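Local coordinates for protein possible galactose mutarotase (Streptomyces platensis subsp. rosaceus, PDB 4RNL) that probably interconverts the alpha and beta anomers of an aldose such as galactose, although its function has not been established, at residues 10-15 with 21-26; 42-47 with 68-73; 108-113 with 213-218; 175-180 with 330-335. All blocks are in the same frame, centred on the assembly; numbering follows the deposited sequence. Where two conformers were deposited one is given.

Interaction 1: 10-15 with 21-26; sequences REPFGT and RVDRWT
Val22 O is shared by two successive amides of the facing strand: Phe13 N lies 2.8 Å from Val22 O in a sound bond, while Gly14 N reaches the same Val22 O weakly at 3.4 Å. This is a classic beta bulge in an antiparallel pair, and within it Val22 N returns a bond to Gly14 O. Beyond it the ladder is regular: Arg24 N to Glu11 O, 2.8 Å, is nearly straight at 173°. Glycine suits the second bulge position, since at its backbone angles a CB would collide with the preceding carbonyl. At the bulge Phe13 points toward the facing strand, and with CG anti to the backbone N (chi1 -170°) its rim atom CE1 sits over one face of the Arg24 guanidinium, 3.7 Å from Arg24 NH1. That nitrogen donates a hydrogen bond to Gln46 OE1. On the other side of the sheet, Arg10 runs alongside Trp25, its CB 3.7 Å from the centroid of the Trp25 six-membered ring, over the face. Asp23 OD2 gives Arg10 NE only a long, purely electrostatic salt bridge, lying well out of the guanidinium plane. Strands 7-15 and 21-28 thus form a bulged beta hairpin at the edge of an antiparallel sheet.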
loop_
_atom_site.group_PDB
_atom_site.type_symbol
_atom_site.label_atom_id
_atom_site.label_comp_id
_atom_site.label_asym_id
_atom_site.label_seq_id
_atom_site.Cartn_x
_atom_site.Cartn_y
_atom_site.Cartn_z
ATOM N N ARG A 10 15.515 -16.034 5.003
ATOM C CA ARG A 10 15.454 -15.702 3.582
ATOM C C ARG A 10 15.708 -16.946 2.747
ATOM O O ARG A 10 16.590 -17.759 3.075
ATOM C CB ARG A 10 16.512 -14.643 3.249
ATOM C CG ARG A 10 16.663 -14.347 1.766
ATOM C CD ARG A 10 18.008 -13.702 1.464
ATOM N NE ARG A 10 19.125 -14.626 1.633
ATOM C CZ ARG A 10 20.396 -14.247 1.709
ATOM N NH1 ARG A 10 21.353 -15.152 1.864
ATOM N NH2 ARG A 10 20.709 -12.959 1.636
ATOM N N GLU A 11 14.922 -17.121 1.685
ATOM C CA GLU A 11 15.142 -18.221 0.743
ATOM C C GLU A 11 14.869 -17.733 -0.676
ATOM O O GLU A 11 14.144 -16.764 -0.867
ATOM C CB GLU A 11 14.247 -19.425 1.070
ATOM C CG GLU A 11 14.436 -20.032 2.470
ATOM C CD GLU A 11 15.808 -20.665 2.695
ATOM O OE1 GLU A 11 16.560 -20.858 1.715
ATOM O OE2 GLU A 11 16.134 -20.971 3.864
ATOM N N PRO A 12 15.471 -18.395 -1.680
ATOM C CA PRO A 12 15.159 -17.999 -3.060
ATOM C C PRO A 12 13.668 -18.195 -3.328
ATOM O O PRO A 12 13.084 -19.144 -2.787
ATOM C CB PRO A 12 15.971 -18.990 -3.898
ATOM C CG PRO A 12 17.113 -19.390 -3.011
ATOM C CD PRO A 12 16.545 -19.404 -1.614
ATOM N N PHE A 13 13.070 -17.323 -4.135
ATOM C CA PHE A 13 11.644 -17.412 -4.456
ATOM C C PHE A 13 11.411 -17.605 -5.953
ATOM O O PHE A 13 10.283 -17.845 -6.386
ATOM C CB PHE A 13 10.895 -16.168 -3.959
ATOM C CG PHE A 13 9.391 -16.294 -4.031
ATOM C CD1 PHE A 13 8.735 -17.311 -3.344
ATOM C CD2 PHE A 13 8.635 -15.394 -4.774
ATOM C CE1 PHE A 13 7.345 -17.437 -3.401
ATOM C CE2 PHE A 13 7.244 -15.505 -4.836
ATOM C CZ PHE A 13 6.597 -16.530 -4.150
ATOM N N GLY A 14 12.487 -17.513 -6.735
ATOM C CA GLY A 14 12.441 -17.834 -8.154
ATOM C C GLY A 14 13.167 -16.792 -8.983
ATOM O O GLY A 14 13.897 -15.970 -8.439
ATOM N N THR A 15 12.968 -16.819 -10.297
ATOM C CA THR A 15 13.573 -15.817 -11.172
ATOM C C THR A 15 12.517 -15.174 -12.059
ATOM O O THR A 15 11.592 -15.844 -12.523
ATOM C CB THR A 15 14.631 -16.441 -12.101
ATOM O OG1 THR A 15 14.008 -17.445 -12.911
ATOM C CG2 THR A 15 15.748 -17.078 -11.301
ATOM N N ARG A 21 17.115 -12.830 -10.078
ATOM C CA ARG A 21 16.729 -13.630 -8.920
ATOM C C ARG A 21 15.913 -12.832 -7.905
ATOM O O ARG A 21 16.188 -11.663 -7.648
ATOM C CB ARG A 21 17.966 -14.239 -8.261
ATOM C CG ARG A 21 18.589 -15.350 -9.089
ATOM C CD ARG A 21 19.670 -16.078 -8.314
ATOM N NE ARG A 21 20.954 -15.385 -8.376
ATOM C CZ ARG A 21 22.062 -15.817 -7.781
ATOM N NH1 ARG A 21 22.037 -16.940 -7.071
ATOM N NH2 ARG A 21 23.192 -15.129 -7.893
ATOM N N VAL A 22 14.903 -13.480 -7.343
ATOM C CA VAL A 22 14.035 -12.870 -6.345
ATOM C C VAL A 22 14.091 -13.723 -5.079
ATOM O O VAL A 22 14.061 -14.948 -5.158
ATOM C CB VAL A 22 12.575 -12.802 -6.863
ATOM C CG1 VAL A 22 11.627 -12.284 -5.773
ATOM C CG2 VAL A 22 12.500 -11.935 -8.120
ATOM N N ASP A 23 14.208 -13.072 -3.924
ATOM C CA ASP A 23 14.218 -13.766 -2.638
ATOM C C ASP A 23 12.923 -13.513 -1.879
ATOM O O ASP A 23 12.271 -12.488 -2.077
ATOM C CB ASP A 23 15.384 -13.276 -1.771
ATOM C CG ASP A 23 16.709 -13.884 -2.159
ATOM O OD1 ASP A 23 16.731 -14.930 -2.847
ATOM O OD2 ASP A 23 17.746 -13.315 -1.747
ATOM N N ARG A 24 12.550 -14.453 -1.011
ATOM C CA ARG A 24 11.416 -14.257 -0.104
ATOM C C ARG A 24 11.908 -14.214 1.340
ATOM O O ARG A 24 12.589 -15.130 1.799
ATOM C CB ARG A 24 10.355 -15.356 -0.271
ATOM C CG ARG A 24 9.142 -15.160 0.649
ATOM C CD ARG A 24 7.961 -16.028 0.259
ATOM N NE ARG A 24 8.232 -17.455 0.437
ATOM C CZ ARG A 24 7.316 -18.412 0.316
ATOM N NH1 ARG A 24 6.066 -18.095 0.009
ATOM N NH2 ARG A 24 7.648 -19.688 0.500
ATOM N N TRP A 25 11.578 -13.143 2.050
ATOM C CA TRP A 25 11.972 -13.003 3.449
ATOM C C TRP A 25 10.783 -13.324 4.332
ATOM O O TRP A 25 9.673 -12.835 4.094
ATOM C CB TRP A 25 12.449 -11.575 3.711
ATOM C CG TRP A 25 13.787 -11.284 3.086
ATOM C CD1 TRP A 25 14.047 -11.042 1.761
ATOM C CD2 TRP A 25 15.050 -11.209 3.763
ATOM N NE1 TRP A 25 15.398 -10.813 1.581
ATOM C CE2 TRP A 25 16.031 -10.917 2.790
ATOM C CE3 TRP A 25 15.443 -11.370 5.095
ATOM C CZ2 TRP A 25 17.385 -10.781 3.113
ATOM C CZ3 TRP A 25 16.785 -11.226 5.414
ATOM C CH2 TRP A 25 17.740 -10.936 4.426
ATOM N N THR A 26 11.007 -14.156 5.346
ATOM C CA THR A 26 9.934 -14.552 6.251
ATOM C C THR A 26 10.175 -13.961 7.626
ATOM O O THR A 26 11.241 -14.154 8.217
ATOM C CB THR A 26 9.826 -16.076 6.382
ATOM O OG1 THR A 26 9.510 -16.642 5.108
ATOM C CG2 THR A 26 8.719 -16.448 7.360
#

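Interaction 2: 42-47 with 68-73; sequences GGIVQT and ASYAAH. With PO4 (phosphate ion), chain H.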
loop_
_atom_site.group_PDB
_atom_site.type_symbol
_atom_site.label_atom_id
_atom_site.label_comp_id
_atom_site.label_asym_id
_atom_site.label_seq_id
_atom_site.Cartn_x
_atom_site.Cartn_y
_atom_site.Cartn_z
ATOM N N GLY A 42 9.422 -5.960 -6.140
ATOM C CA GLY A 42 8.365 -4.998 -5.887
ATOM C C GLY A 42 8.032 -4.798 -4.423
ATOM O O GLY A 42 6.964 -4.272 -4.093
ATOM N N GLY A 43 8.938 -5.215 -3.542
ATOM C CA GLY A 43 8.736 -5.103 -2.104
ATOM C C GLY A 43 7.431 -5.737 -1.668
ATOM O O GLY A 43 6.821 -5.334 -0.677
ATOM N N ILE A 44 7.007 -6.746 -2.417
ATOM C CA ILE A 44 5.658 -7.285 -2.275
ATOM C C ILE A 44 5.459 -8.012 -0.945
ATOM O O ILE A 44 6.239 -8.883 -0.575
ATOM C CB ILE A 44 5.329 -8.231 -3.452
ATOM C CG1 ILE A 44 5.012 -7.409 -4.708
ATOM C CG2 ILE A 44 4.124 -9.108 -3.125
ATOM C CD1 ILE A 44 5.204 -8.201 -6.009
ATOM N N VAL A 45 4.414 -7.639 -0.220
ATOM C CA VAL A 45 4.004 -8.414 0.938
ATOM C C VAL A 45 3.176 -9.575 0.395
ATOM O O VAL A 45 2.008 -9.411 0.013
ATOM C CB VAL A 45 3.176 -7.554 1.923
ATOM C CG1 VAL A 45 2.689 -8.401 3.095
ATOM C CG2 VAL A 45 4.015 -6.380 2.429
ATOM N N GLN A 46 3.792 -10.750 0.342
ATOM C CA GLN A 46 3.172 -11.909 -0.296
ATOM C C GLN A 46 2.109 -12.540 0.587
ATOM O O GLN A 46 1.039 -12.927 0.104
ATOM C CB GLN A 46 4.222 -12.965 -0.642
ATOM C CG GLN A 46 3.671 -14.037 -1.564
ATOM C CD GLN A 46 3.989 -15.421 -1.071
ATOM O OE1 GLN A 46 4.789 -15.592 -0.149
ATOM N NE2 GLN A 46 3.362 -16.423 -1.674
ATOM N N THR A 47 2.404 -12.661 1.876
ATOM C CA THR A 47 1.425 -13.211 2.812
ATOM C C THR A 47 1.477 -12.529 4.182
ATOM O O THR A 47 2.524 -12.046 4.623
ATOM C CB THR A 47 1.587 -14.737 3.016
ATOM O OG1 THR A 47 2.953 -15.040 3.311
ATOM C CG2 THR A 47 1.147 -15.534 1.786
ATOM N N ALA A 68 5.728 -16.271 -10.667
ATOM C CA ALA A 68 5.256 -16.132 -12.047
ATOM C C ALA A 68 3.919 -15.403 -12.141
ATOM O O ALA A 68 3.698 -14.613 -13.060
ATOM C CB ALA A 68 5.164 -17.495 -12.719
ATOM N N SER A 69 3.039 -15.662 -11.177
ATOM C CA SER A 69 1.727 -15.018 -11.142
ATOM C C SER A 69 1.864 -13.512 -10.908
ATOM O O SER A 69 1.163 -12.716 -11.534
ATOM C CB SER A 69 0.840 -15.656 -10.062
ATOM O OG SER A 69 0.396 -16.957 -10.440
ATOM N N TYR A 70 2.761 -13.121 -10.005
ATOM C CA TYR A 70 3.017 -11.701 -9.754
ATOM C C TYR A 70 3.619 -11.020 -10.976
ATOM O O TYR A 70 3.281 -9.874 -11.295
ATOM C CB TYR A 70 3.960 -11.503 -8.564
ATOM C CG TYR A 70 3.319 -11.684 -7.216
ATOM C CD1 TYR A 70 2.548 -10.674 -6.651
ATOM C CD2 TYR A 70 3.494 -12.858 -6.499
ATOM C CE1 TYR A 70 1.959 -10.845 -5.402
ATOM C CE2 TYR A 70 2.918 -13.036 -5.258
ATOM C CZ TYR A 70 2.149 -12.030 -4.714
ATOM O OH TYR A 70 1.569 -12.209 -3.469
ATOM N N ALA A 71 4.535 -11.718 -11.637
ATOM C CA ALA A 71 5.171 -11.204 -12.843
ATOM C C ALA A 71 4.149 -10.986 -13.962
ATOM O O ALA A 71 4.220 -10.001 -14.703
ATOM C CB ALA A 71 6.253 -12.160 -13.303
ATOM N N ALA A 72 3.205 -11.915 -14.081
ATOM C CA ALA A 72 2.222 -11.892 -15.166
ATOM C C ALA A 72 0.999 -11.039 -14.851
ATOM O O ALA A 72 0.306 -10.577 -15.758
ATOM C CB ALA A 72 1.787 -13.316 -15.518
ATOM N N HIS A 73 0.718 -10.850 -13.566
ATOM C CA HIS A 73 -0.479 -10.118 -13.160
ATOM C C HIS A 73 -0.183 -9.002 -12.165
ATOM O O HIS A 73 -0.721 -8.985 -11.057
ATOM C CB HIS A 73 -1.533 -11.087 -12.612
ATOM C CG HIS A 73 -1.863 -12.198 -13.556
ATOM N ND1 HIS A 73 -2.683 -12.025 -14.649
ATOM C CD2 HIS A 73 -1.463 -13.495 -13.588
ATOM C CE1 HIS A 73 -2.785 -13.167 -15.308
ATOM N NE2 HIS A 73 -2.049 -14.072 -14.686
HETATM P P PO4 H . -3.459 -8.387 -15.062
HETATM O O1 PO4 H . -4.359 -7.599 -15.982
HETATM O O2 PO4 H . -4.136 -8.561 -13.723
HETATM O O3 PO4 H . -3.212 -9.746 -15.674
HETATM O O4 PO4 H . -2.148 -7.649 -14.878
HETATM O O HOH W 1 0.440 -10.208 -2.308
#
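Ile44 and Tyr70 have the nearest CA atoms of the two segments, 9.1 Å apart, so the short helix holding Tyr70 meets the start of strand 45-51 through side chains and a water, without a direct hydrogen bond. Tyr70 spans the gap. Ile44 approaches its ring obliquely with two branches: CG2 lies 3.6 Å from Tyr70 CE1, and CD1 is near Tyr70 CD1. The Gln46 side chain crosses that of Tyr70 at about a right angle, its CG 3.4 Å from Tyr70 OH; CG is anti to the backbone N (chi1 -168°), and the bend at chi2 leads the amide on to Arg24 and Phe64 O. A water in the ring plane accepts from Tyr70 OH at 2.6 Å and donates to Val45 O at 2.9 Å. Tyr70 OH is also bonded to Phe64 N. A phenylalanine in place of Tyr70 would probably leave both the water and the Phe64 amide without this partner. Past the helix, His73 ND1 donates to O3 of a phosphate, 2.6 Å away, which Gly75 N also binds; the ion probably came from the crystallisation liquor. Tyr70 therefore combines apolar packing with a buried hydroxyl whose hydrogen-bonding needs are met by one water and one backbone amide.

Interaction 3: 108-113 with 213-218; sequences GRHSLH and TGIPVP
His110 extends its imidazole from a loop toward Thr213 and Ile215, a hundred residues further on, and its atoms show how one ring can use face and edge at once. From CB the chain turns so that CG stands anti to the carbonyl carbon (chi1 -49°), carrying the ring outward to the second loop. CG, the first ring atom, has Ile215 CD1 at 3.9 Å. ND1 looks elsewhere and is hydrogen-bonded to Gly91 N, which fixes that corner of the ring. CD2 lies 3.8 Å from Ile215 CD1, and CE1 is 3.5 Å from Ile215 CG1. At the tip, NE2 meets Thr213 OG1 at 2.9 Å, a hydrogen bond made at the ring edge with an angle of 159°. The methylene Ile215 CG1 rests over one face, displaced toward the NE2 rim, and makes a CH-pi contact of 3.6 Å to the centroid of the His110 ring. Replacing His110 with alanine would probably leave Thr213 OG1 without this partner and remove the ring face against which Ile215 CG1 packs. Asp211 OD1 accepts from Thr213 N and from Ile215 N as well, shaping the second loop. Further along the first segment, His113 binds a glycerol through NE2 and meets the ring of His182, consistent with the paired histidines of the sugar pocket in galactose mutarotases.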
loop_
_atom_site.group_PDB
_atom_site.type_symbol
_atom_site.label_atom_id
_atom_site.label_comp_id
_atom_site.label_asym_id
_atom_site.label_seq_id
_atom_site.Cartn_x
_atom_site.Cartn_y
_atom_site.Cartn_z
ATOM N N GLY A 108 -5.084 5.217 -19.058
ATOM C CA GLY A 108 -5.720 6.148 -19.975
ATOM C C GLY A 108 -4.756 7.289 -20.242
ATOM O O GLY A 108 -3.615 7.060 -20.645
ATOM N N ARG A 109 -5.193 8.519 -19.993
ATOM C CA ARG A 109 -4.346 9.677 -20.250
ATOM C C ARG A 109 -3.400 9.952 -19.093
ATOM O O ARG A 109 -2.489 10.773 -19.216
ATOM C CB ARG A 109 -5.204 10.919 -20.509
ATOM C CG ARG A 109 -5.908 10.911 -21.853
ATOM C CD ARG A 109 -6.876 12.075 -21.974
ATOM N NE ARG A 109 -8.162 11.634 -22.512
ATOM C CZ ARG A 109 -8.696 12.066 -23.649
ATOM N NH1 ARG A 109 -8.068 12.976 -24.381
ATOM N NH2 ARG A 109 -9.869 11.593 -24.047
ATOM N N HIS A 110 -3.620 9.263 -17.978
ATOM C CA HIS A 110 -2.939 9.586 -16.731
ATOM C C HIS A 110 -1.771 8.654 -16.438
ATOM O O HIS A 110 -1.656 7.575 -17.019
ATOM C CB HIS A 110 -3.926 9.522 -15.557
ATOM C CG HIS A 110 -5.195 10.277 -15.794
ATOM N ND1 HIS A 110 -5.212 11.567 -16.273
ATOM C CD2 HIS A 110 -6.490 9.926 -15.609
ATOM C CE1 HIS A 110 -6.463 11.979 -16.386
ATOM N NE2 HIS A 110 -7.258 10.998 -15.989
ATOM N N SER A 111 -0.911 9.083 -15.522
ATOM C CA SER A 111 0.109 8.209 -14.953
ATOM C C SER A 111 -0.396 7.615 -13.642
ATOM O O SER A 111 -0.944 8.338 -12.800
ATOM C CB SER A 111 1.388 9.008 -14.701
ATOM O OG SER A 111 2.229 8.326 -13.784
ATOM N N LEU A 112 -0.214 6.305 -13.462
ATOM C CA LEU A 112 -0.683 5.620 -12.250
ATOM C C LEU A 112 0.448 4.845 -11.601
ATOM O O LEU A 112 1.172 4.110 -12.286
ATOM C CB LEU A 112 -1.817 4.641 -12.585
ATOM C CG LEU A 112 -2.271 3.683 -11.479
ATOM C CD1 LEU A 112 -2.967 4.423 -10.340
ATOM C CD2 LEU A 112 -3.180 2.612 -12.058
ATOM N N HIS A 113 0.601 5.021 -10.289
ATOM C CA HIS A 113 1.486 4.186 -9.468
ATOM C C HIS A 113 2.923 4.139 -9.979
ATOM O O HIS A 113 3.591 3.104 -9.911
ATOM C CB HIS A 113 0.926 2.752 -9.347
ATOM C CG HIS A 113 -0.327 2.648 -8.527
ATOM N ND1 HIS A 113 -0.648 3.542 -7.530
ATOM C CD2 HIS A 113 -1.333 1.740 -8.552
ATOM C CE1 HIS A 113 -1.799 3.199 -6.979
ATOM N NE2 HIS A 113 -2.235 2.101 -7.579
ATOM N N THR A 213 -12.313 9.346 -14.108
ATOM C CA THR A 213 -11.011 8.698 -14.305
ATOM C C THR A 213 -10.116 8.754 -13.062
ATOM O O THR A 213 -8.935 8.401 -13.118
ATOM C CB THR A 213 -10.259 9.256 -15.535
ATOM O OG1 THR A 213 -10.055 10.666 -15.389
ATOM C CG2 THR A 213 -11.046 9.007 -16.799
ATOM N N GLY A 214 -10.684 9.191 -11.943
ATOM C CA GLY A 214 -9.970 9.177 -10.674
ATOM C C GLY A 214 -9.145 10.423 -10.382
ATOM O O GLY A 214 -8.297 10.420 -9.489
ATOM N N ILE A 215 -9.385 11.499 -11.121
ATOM C CA ILE A 215 -8.682 12.747 -10.845
ATOM C C ILE A 215 -9.554 13.622 -9.961
ATOM O O ILE A 215 -10.718 13.868 -10.288
ATOM C CB ILE A 215 -8.345 13.519 -12.139
ATOM C CG1 ILE A 215 -7.520 12.646 -13.101
ATOM C CG2 ILE A 215 -7.639 14.821 -11.809
ATOM C CD1 ILE A 215 -6.266 12.020 -12.491
ATOM N N PRO A 216 -9.001 14.091 -8.833
ATOM C CA PRO A 216 -9.780 14.959 -7.940
ATOM C C PRO A 216 -10.334 16.178 -8.666
ATOM O O PRO A 216 -9.627 16.840 -9.444
ATOM C CB PRO A 216 -8.747 15.389 -6.895
ATOM C CG PRO A 216 -7.756 14.225 -6.861
ATOM C CD PRO A 216 -7.647 13.820 -8.306
ATOM N N VAL A 217 -11.605 16.469 -8.427
ATOM C CA VAL A 217 -12.221 17.654 -8.995
ATOM C C VAL A 217 -11.678 18.875 -8.269
ATOM O O VAL A 217 -11.164 18.755 -7.151
ATOM C CB VAL A 217 -13.764 17.590 -8.887
ATOM C CG1 VAL A 217 -14.282 16.352 -9.611
ATOM C CG2 VAL A 217 -14.199 17.570 -7.429
ATOM N N PRO A 218 -11.760 20.052 -8.909
ATOM C CA PRO A 218 -11.325 21.281 -8.240
ATOM C C PRO A 218 -12.059 21.461 -6.919
ATOM O O PRO A 218 -13.232 21.088 -6.803
ATOM C CB PRO A 218 -11.761 22.378 -9.218
ATOM C CG PRO A 218 -11.717 21.715 -10.553
ATOM C CD PRO A 218 -12.193 20.305 -10.297
#

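Interaction 4: 175-180 with 330-335; sequences TVVNLT and ESYRSE
Tyr332 carries the contact, reaching from strand 332-342 to Val177 and Leu179. With CG anti to its backbone N (chi1 170°), the ring presents one face to Val177, whose CG1 stands 3.9 Å from the centroid of the Tyr332 ring and only 5° off its normal, a CH-pi contact over the centre. Leu179 comes in obliquely, CD1 being 3.9 Å from Tyr332 CE2. The phenol oxygen has two partners here: Leu179 N donates to Tyr332 OH at 3.0 Å in an almost straight bond (169°), and a water lying in the ring plane accepts from Tyr332 OH at 2.5 Å. The same water donates to Asn178 OD1, which also receives His311 N. Next in sequence, Arg333 leads away from the other segment and grips Glu335 end-on, NH1 and NH2 both converging on OE1, with NH2 2.9 Å from Glu335 OE1. Ser334 points back toward the first segment, but its OG bonds to Glu276. Glu335 closes the walk, its OE2 forming a salt bridge with Arg164. Chemically, the tyrosine hydroxyl serves as both acceptor and donor, taking a buried backbone N-H and giving to water, while its ring packs against Val177 CG1 and Leu179 CD1.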
loop_
_atom_site.group_PDB
_atom_site.type_symbol
_atom_site.label_atom_id
_atom_site.label_comp_id
_atom_site.label_asym_id
_atom_site.label_seq_id
_atom_site.Cartn_x
_atom_site.Cartn_y
_atom_site.Cartn_z
ATOM N N THR A 175 12.205 16.580 -6.771
ATOM C CA THR A 175 11.372 15.553 -7.351
ATOM C C THR A 175 10.080 15.484 -6.556
ATOM O O THR A 175 9.902 16.241 -5.606
ATOM C CB THR A 175 12.099 14.191 -7.338
ATOM O OG1 THR A 175 11.442 13.292 -8.239
ATOM C CG2 THR A 175 12.148 13.585 -5.927
ATOM N N VAL A 176 9.174 14.590 -6.948
ATOM C CA VAL A 176 8.010 14.295 -6.129
ATOM C C VAL A 176 8.095 12.834 -5.703
ATOM O O VAL A 176 8.619 11.994 -6.445
ATOM C CB VAL A 176 6.680 14.572 -6.862
ATOM C CG1 VAL A 176 6.548 16.054 -7.189
ATOM C CG2 VAL A 176 6.580 13.738 -8.137
ATOM N N VAL A 177 7.618 12.550 -4.489
ATOM C CA VAL A 177 7.688 11.214 -3.899
ATOM C C VAL A 177 6.417 10.964 -3.094
ATOM O O VAL A 177 5.972 11.829 -2.335
ATOM C CB VAL A 177 8.880 11.064 -2.931
ATOM C CG1 VAL A 177 9.002 9.599 -2.478
ATOM C CG2 VAL A 177 10.161 11.508 -3.565
ATOM N N ASN A 178 5.840 9.780 -3.253
ATOM C CA ASN A 178 4.650 9.385 -2.505
ATOM C C ASN A 178 4.639 7.863 -2.490
ATOM O O ASN A 178 4.147 7.234 -3.431
ATOM C CB ASN A 178 3.407 9.944 -3.203
ATOM C CG ASN A 178 2.103 9.667 -2.451
ATOM O OD1 ASN A 178 2.072 9.527 -1.224
ATOM N ND2 ASN A 178 1.011 9.589 -3.202
ATOM N N LEU A 179 5.221 7.264 -1.453
ATOM C CA LEU A 179 5.336 5.804 -1.403
ATOM C C LEU A 179 4.269 5.190 -0.511
ATOM O O LEU A 179 3.932 5.744 0.529
ATOM C CB LEU A 179 6.711 5.402 -0.882
ATOM C CG LEU A 179 7.887 6.094 -1.566
ATOM C CD1 LEU A 179 9.205 5.665 -0.954
ATOM C CD2 LEU A 179 7.870 5.780 -3.045
ATOM N N THR A 180 3.740 4.038 -0.905
ATOM C CA THR A 180 2.738 3.372 -0.075
ATOM C C THR A 180 2.890 1.880 -0.242
ATOM O O THR A 180 3.666 1.419 -1.079
ATOM C CB THR A 180 1.293 3.765 -0.462
ATOM O OG1 THR A 180 0.382 3.296 0.548
ATOM C CG2 THR A 180 0.895 3.158 -1.804
ATOM N N GLU A 330 17.017 17.295 2.085
ATOM C CA GLU A 330 15.851 16.918 2.877
ATOM C C GLU A 330 15.758 15.407 3.032
ATOM O O GLU A 330 16.440 14.664 2.332
ATOM C CB GLU A 330 14.572 17.443 2.227
ATOM C CG GLU A 330 14.524 18.954 2.082
ATOM C CD GLU A 330 13.239 19.430 1.436
ATOM O OE1 GLU A 330 12.622 18.652 0.679
ATOM O OE2 GLU A 330 12.836 20.585 1.691
ATOM N N SER A 331 14.899 14.958 3.944
ATOM C CA SER A 331 14.716 13.529 4.201
ATOM C C SER A 331 13.234 13.196 4.191
ATOM O O SER A 331 12.463 13.731 4.990
ATOM C CB SER A 331 15.334 13.148 5.551
ATOM O OG SER A 331 14.966 11.836 5.937
ATOM N N TYR A 332 12.829 12.333 3.263
ATOM C CA TYR A 332 11.450 11.864 3.195
ATOM C C TYR A 332 11.319 10.710 4.171
ATOM O O TYR A 332 12.173 9.823 4.198
ATOM C CB TYR A 332 11.133 11.383 1.767
ATOM C CG TYR A 332 9.814 10.656 1.593
ATOM C CD1 TYR A 332 8.646 11.352 1.315
ATOM C CD2 TYR A 332 9.741 9.272 1.673
ATOM C CE1 TYR A 332 7.437 10.693 1.144
ATOM C CE2 TYR A 332 8.536 8.605 1.503
ATOM C CZ TYR A 332 7.388 9.321 1.240
ATOM O OH TYR A 332 6.194 8.653 1.061
ATOM N N ARG A 333 10.268 10.728 4.986
ATOM C CA ARG A 333 9.999 9.614 5.894
ATOM C C ARG A 333 8.505 9.386 6.015
ATOM O O ARG A 333 7.736 10.316 6.265
ATOM C CB ARG A 333 10.593 9.854 7.286
ATOM C CG ARG A 333 10.369 8.669 8.258
ATOM C CD ARG A 333 10.803 8.981 9.699
ATOM N NE ARG A 333 10.806 7.777 10.532
ATOM C CZ ARG A 333 9.741 7.315 11.184
ATOM N NH1 ARG A 333 8.583 7.959 11.117
ATOM N NH2 ARG A 333 9.831 6.202 11.900
ATOM N N SER A 334 8.090 8.142 5.840
ATOM C CA SER A 334 6.694 7.792 6.028
ATOM C C SER A 334 6.642 6.505 6.829
ATOM O O SER A 334 7.492 5.635 6.660
ATOM C CB SER A 334 6.006 7.609 4.682
ATOM O OG SER A 334 4.634 7.345 4.877
ATOM N N GLU A 335 5.663 6.383 7.716
ATOM C CA GLU A 335 5.595 5.202 8.562
ATOM C C GLU A 335 4.159 4.763 8.734
ATOM O O GLU A 335 3.288 5.569 9.064
ATOM C CB GLU A 335 6.232 5.481 9.933
ATOM C CG GLU A 335 6.049 4.327 10.935
ATOM C CD GLU A 335 6.646 4.621 12.306
ATOM O OE1 GLU A 335 7.060 5.771 12.545
ATOM O OE2 GLU A 335 6.691 3.700 13.153
HETATM O O HOH W 2 4.031 9.912 0.954
#

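Overall arrangement
Interactions 1 and 2 come first along the chain, one after the other, and share the antiparallel sheet of strands 7-15 to 57-59; their centres are 11 Å apart, and an arginine-glutamine hydrogen bond joins them. Interactions 3 and 4 follow with alternating segments, so the chain passes back and forth between them; their centres lie 20 Å apart and nearest atoms about 6 Å. Interaction 4 ties the loop before strand 180-185 to the large sheet through strand 332-342, whereas interaction 3 joins two peripheral loops across the chain's centre from interaction 1, 34 Å away between centres. In a beta sandwich consistent with the galactose mutarotase family, interactions 1 and 2 join neighbouring parts of the chain, while 3 and 4 unite segments 100 and 150 residues apart.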